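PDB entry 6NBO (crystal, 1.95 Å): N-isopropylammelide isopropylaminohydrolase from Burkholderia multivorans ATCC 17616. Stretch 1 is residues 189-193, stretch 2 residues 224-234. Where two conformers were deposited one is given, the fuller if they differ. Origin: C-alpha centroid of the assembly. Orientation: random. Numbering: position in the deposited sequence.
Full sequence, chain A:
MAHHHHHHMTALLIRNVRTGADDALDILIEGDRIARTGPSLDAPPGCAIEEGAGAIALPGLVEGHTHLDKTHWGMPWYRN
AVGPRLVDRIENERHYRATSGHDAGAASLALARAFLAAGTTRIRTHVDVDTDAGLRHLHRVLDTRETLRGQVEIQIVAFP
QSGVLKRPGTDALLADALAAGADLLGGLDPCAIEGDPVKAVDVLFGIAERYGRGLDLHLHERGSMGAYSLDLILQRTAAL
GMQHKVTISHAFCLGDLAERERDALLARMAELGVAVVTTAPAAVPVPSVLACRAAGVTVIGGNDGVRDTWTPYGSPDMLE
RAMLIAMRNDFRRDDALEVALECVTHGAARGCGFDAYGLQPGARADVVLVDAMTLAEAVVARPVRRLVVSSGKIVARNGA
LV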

# COMPACT_ATOMS: atom_id res chain seq x y z
N ASP A 189 -1.66 -1.34 18.33
CA ASP A 189 -1.33 -2.07 19.56
C ASP A 189 -2.25 -1.76 20.73
O ASP A 189 -1.87 -1.04 21.67
N PRO A 190 -3.46 -2.33 20.73
CA PRO A 190 -4.43 -2.01 21.78
C PRO A 190 -3.95 -2.37 23.17
O PRO A 190 -4.36 -1.73 24.15
N CYS A 191 -3.07 -3.36 23.30
CA CYS A 191 -2.47 -3.68 24.60
C CYS A 191 -1.20 -2.88 24.85
O CYS A 191 -1.09 -2.16 25.85
N ALA A 192 -0.21 -3.02 23.97
CA ALA A 192 1.14 -2.53 24.27
C ALA A 192 1.20 -1.01 24.29
O ALA A 192 1.94 -0.42 25.08
N ILE A 193 0.45 -0.35 23.41
CA ILE A 193 0.46 1.11 23.33
C ILE A 193 -0.70 1.71 24.10
O ILE A 193 -0.51 2.58 24.95
N SER A 224 1.22 -14.10 22.25
CA SER A 224 -0.14 -14.26 22.77
C SER A 224 -0.85 -12.92 22.96
O SER A 224 -2.07 -12.83 22.78
N MET A 225 -0.11 -11.87 23.30
CA MET A 225 -0.72 -10.55 23.40
C MET A 225 -1.28 -10.10 22.05
O MET A 225 -2.42 -9.63 21.96
N GLY A 226 -0.48 -10.23 20.99
CA GLY A 226 -0.98 -9.87 19.67
C GLY A 226 -2.18 -10.70 19.25
O GLY A 226 -3.14 -10.19 18.66
N ALA A 227 -2.16 -12.00 19.57
CA ALA A 227 -3.30 -12.85 19.24
C ALA A 227 -4.55 -12.41 19.98
O ALA A 227 -5.66 -12.46 19.43
N TYR A 228 -4.40 -12.00 21.24
CA TYR A 228 -5.52 -11.46 21.99
C TYR A 228 -6.09 -10.20 21.34
O TYR A 228 -7.30 -10.07 21.18
N SER A 229 -5.22 -9.25 20.99
CA SER A 229 -5.70 -8.02 20.39
C SER A 229 -6.38 -8.29 19.06
O SER A 229 -7.43 -7.71 18.76
N LEU A 230 -5.78 -9.16 18.24
CA LEU A 230 -6.38 -9.53 16.96
C LEU A 230 -7.77 -10.13 17.14
O LEU A 230 -8.71 -9.79 16.41
N ASP A 231 -7.93 -11.01 18.13
CA ASP A 231 -9.25 -11.58 18.40
C ASP A 231 -10.26 -10.50 18.73
O ASP A 231 -11.40 -10.53 18.25
N LEU A 232 -9.86 -9.53 19.57
CA LEU A 232 -10.74 -8.41 19.91
C LEU A 232 -11.15 -7.65 18.66
O LEU A 232 -12.33 -7.33 18.48
N ILE A 233 -10.18 -7.34 17.80
CA ILE A 233 -10.46 -6.59 16.57
C ILE A 233 -11.43 -7.36 15.68
O ILE A 233 -12.40 -6.79 15.15
N LEU A 234 -11.20 -8.66 15.51
CA LEU A 234 -12.07 -9.46 14.65
C LEU A 234 -13.47 -9.60 15.24
O LEU A 234 -14.46 -9.60 14.51

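Packing of the short segment 189-193 against one side of the helix 224-234, a small contact that buries 273 Å² over both sides and has no clear hydrogen bond across it. Asp 189 opens the segment with its CA-to-CB bond pointing away from the helix; its chi1 is m, and both carboxylate oxygens are hydrogen-bonded elsewhere in the structure. Asp 189 O accepts from Ile 193 N at 3.0 Å, closing a single turn that carries Pro 190, Cys 191 and Ala 192. Pro 190 points toward the helix, and its CA lies 6.3 Å from the CA of Ser 229, the closest CA pair between the two stretches. The ring, puckered C-gamma exo, sets Pro 190 CD 3.7 Å from Ser 229 OG, while Pro 190 CG reaches Ile 233 CD1 at 4.4 Å, a looser apolar contact one helical turn further on; Ile 233 also points toward the segment, with chi1 m and chi2 t. Cys 191 points toward the helix with chi1 m, is the most heavily covered residue and touches three helix residues. Cys 191 CB rests 3.6 Å from CG of Met 225, which points toward the segment and whose chi1 and chi2 are both t and chi3 m. Cys 191 SG lies 3.6 Å from Tyr 228 CD2 and 4.7 Å from the Tyr 228 ring centroid, an oblique sulfur-aromatic approach 71° off the ring normal. The Tyr 228 CA-to-CB bond points sideways, but with chi1 t the end of the side chain comes nearer the segment. Cys 191 SG is also 3.5 Å from Ser 229 OG; that serine points toward the segment with chi1 m, and its hydroxyl is hydrogen-bonded elsewhere in the structure. Ala 192 points sideways and adds a peripheral contact, Ala 192 CB to Met 225 SD at 4.1 Å, so Met 225 spans two successive residues of the segment. Ile 193, both chi angles m, ends the segment out of reach of the helix.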

# COMPACT_ATOMS: atom_id res chain seq x y z
CB ASP A 189 0.12 -1.80 19.90
CG ASP A 189 1.05 -2.14 18.75
OD1 ASP A 189 0.64 -2.93 17.86
OD2 ASP A 189 2.19 -1.64 18.71
CB PRO A 190 -5.66 -2.85 21.38
CG PRO A 190 -5.49 -3.07 19.89
CD PRO A 190 -4.01 -3.22 19.70
CB CYS A 191 -2.17 -5.18 24.71
SG CYS A 191 -3.61 -6.24 24.91
CB ALA A 192 2.14 -3.08 23.26
CB ILE A 193 0.47 1.56 21.85
CG1 ILE A 193 1.80 1.20 21.19
CG2 ILE A 193 0.21 3.08 21.76
CD1 ILE A 193 2.98 2.00 21.70
CB SER A 224 -0.10 -15.02 24.10
OG SER A 224 0.90 -14.47 24.95
CB MET A 225 0.28 -9.53 23.92
CG MET A 225 -0.25 -8.11 23.83
SD MET A 225 1.03 -6.90 24.14
CE MET A 225 1.30 -7.05 25.86
CB ALA A 227 -2.97 -14.31 19.55
CB TYR A 228 -5.09 -11.18 23.43
CG TYR A 228 -6.09 -10.33 24.20
CD1 TYR A 228 -7.19 -10.91 24.83
CD2 TYR A 228 -5.94 -8.95 24.26
CE1 TYR A 228 -8.11 -10.12 25.52
CE2 TYR A 228 -6.84 -8.17 24.92
CZ TYR A 228 -7.92 -8.75 25.56
OH TYR A 228 -8.81 -7.93 26.21
CB SER A 229 -4.55 -7.02 20.19
OG SER A 229 -4.11 -6.50 21.43
CB LEU A 230 -5.47 -10.51 16.22
CG LEU A 230 -5.91 -10.92 14.81
CD1 LEU A 230 -6.28 -9.69 13.96
CD2 LEU A 230 -4.82 -11.73 14.12
CB ASP A 231 -9.16 -12.60 19.54
CG ASP A 231 -10.54 -13.07 19.99
OD1 ASP A 231 -11.25 -13.68 19.18
OD2 ASP A 231 -10.92 -12.81 21.14
CB LEU A 232 -10.05 -7.46 20.89
CG LEU A 232 -9.96 -7.83 22.37
CD1 LEU A 232 -9.33 -6.67 23.12
CD2 LEU A 232 -11.35 -8.12 22.91
CB ILE A 233 -9.13 -6.29 15.85
CG1 ILE A 233 -8.33 -5.27 16.66
CG2 ILE A 233 -9.39 -5.82 14.43
CD1 ILE A 233 -6.85 -5.25 16.32
CB LEU A 234 -11.44 -10.83 14.41
CG LEU A 234 -10.08 -10.83 13.69
CD1 LEU A 234 -9.51 -12.23 13.59
CD2 LEU A 234 -10.20 -10.21 12.30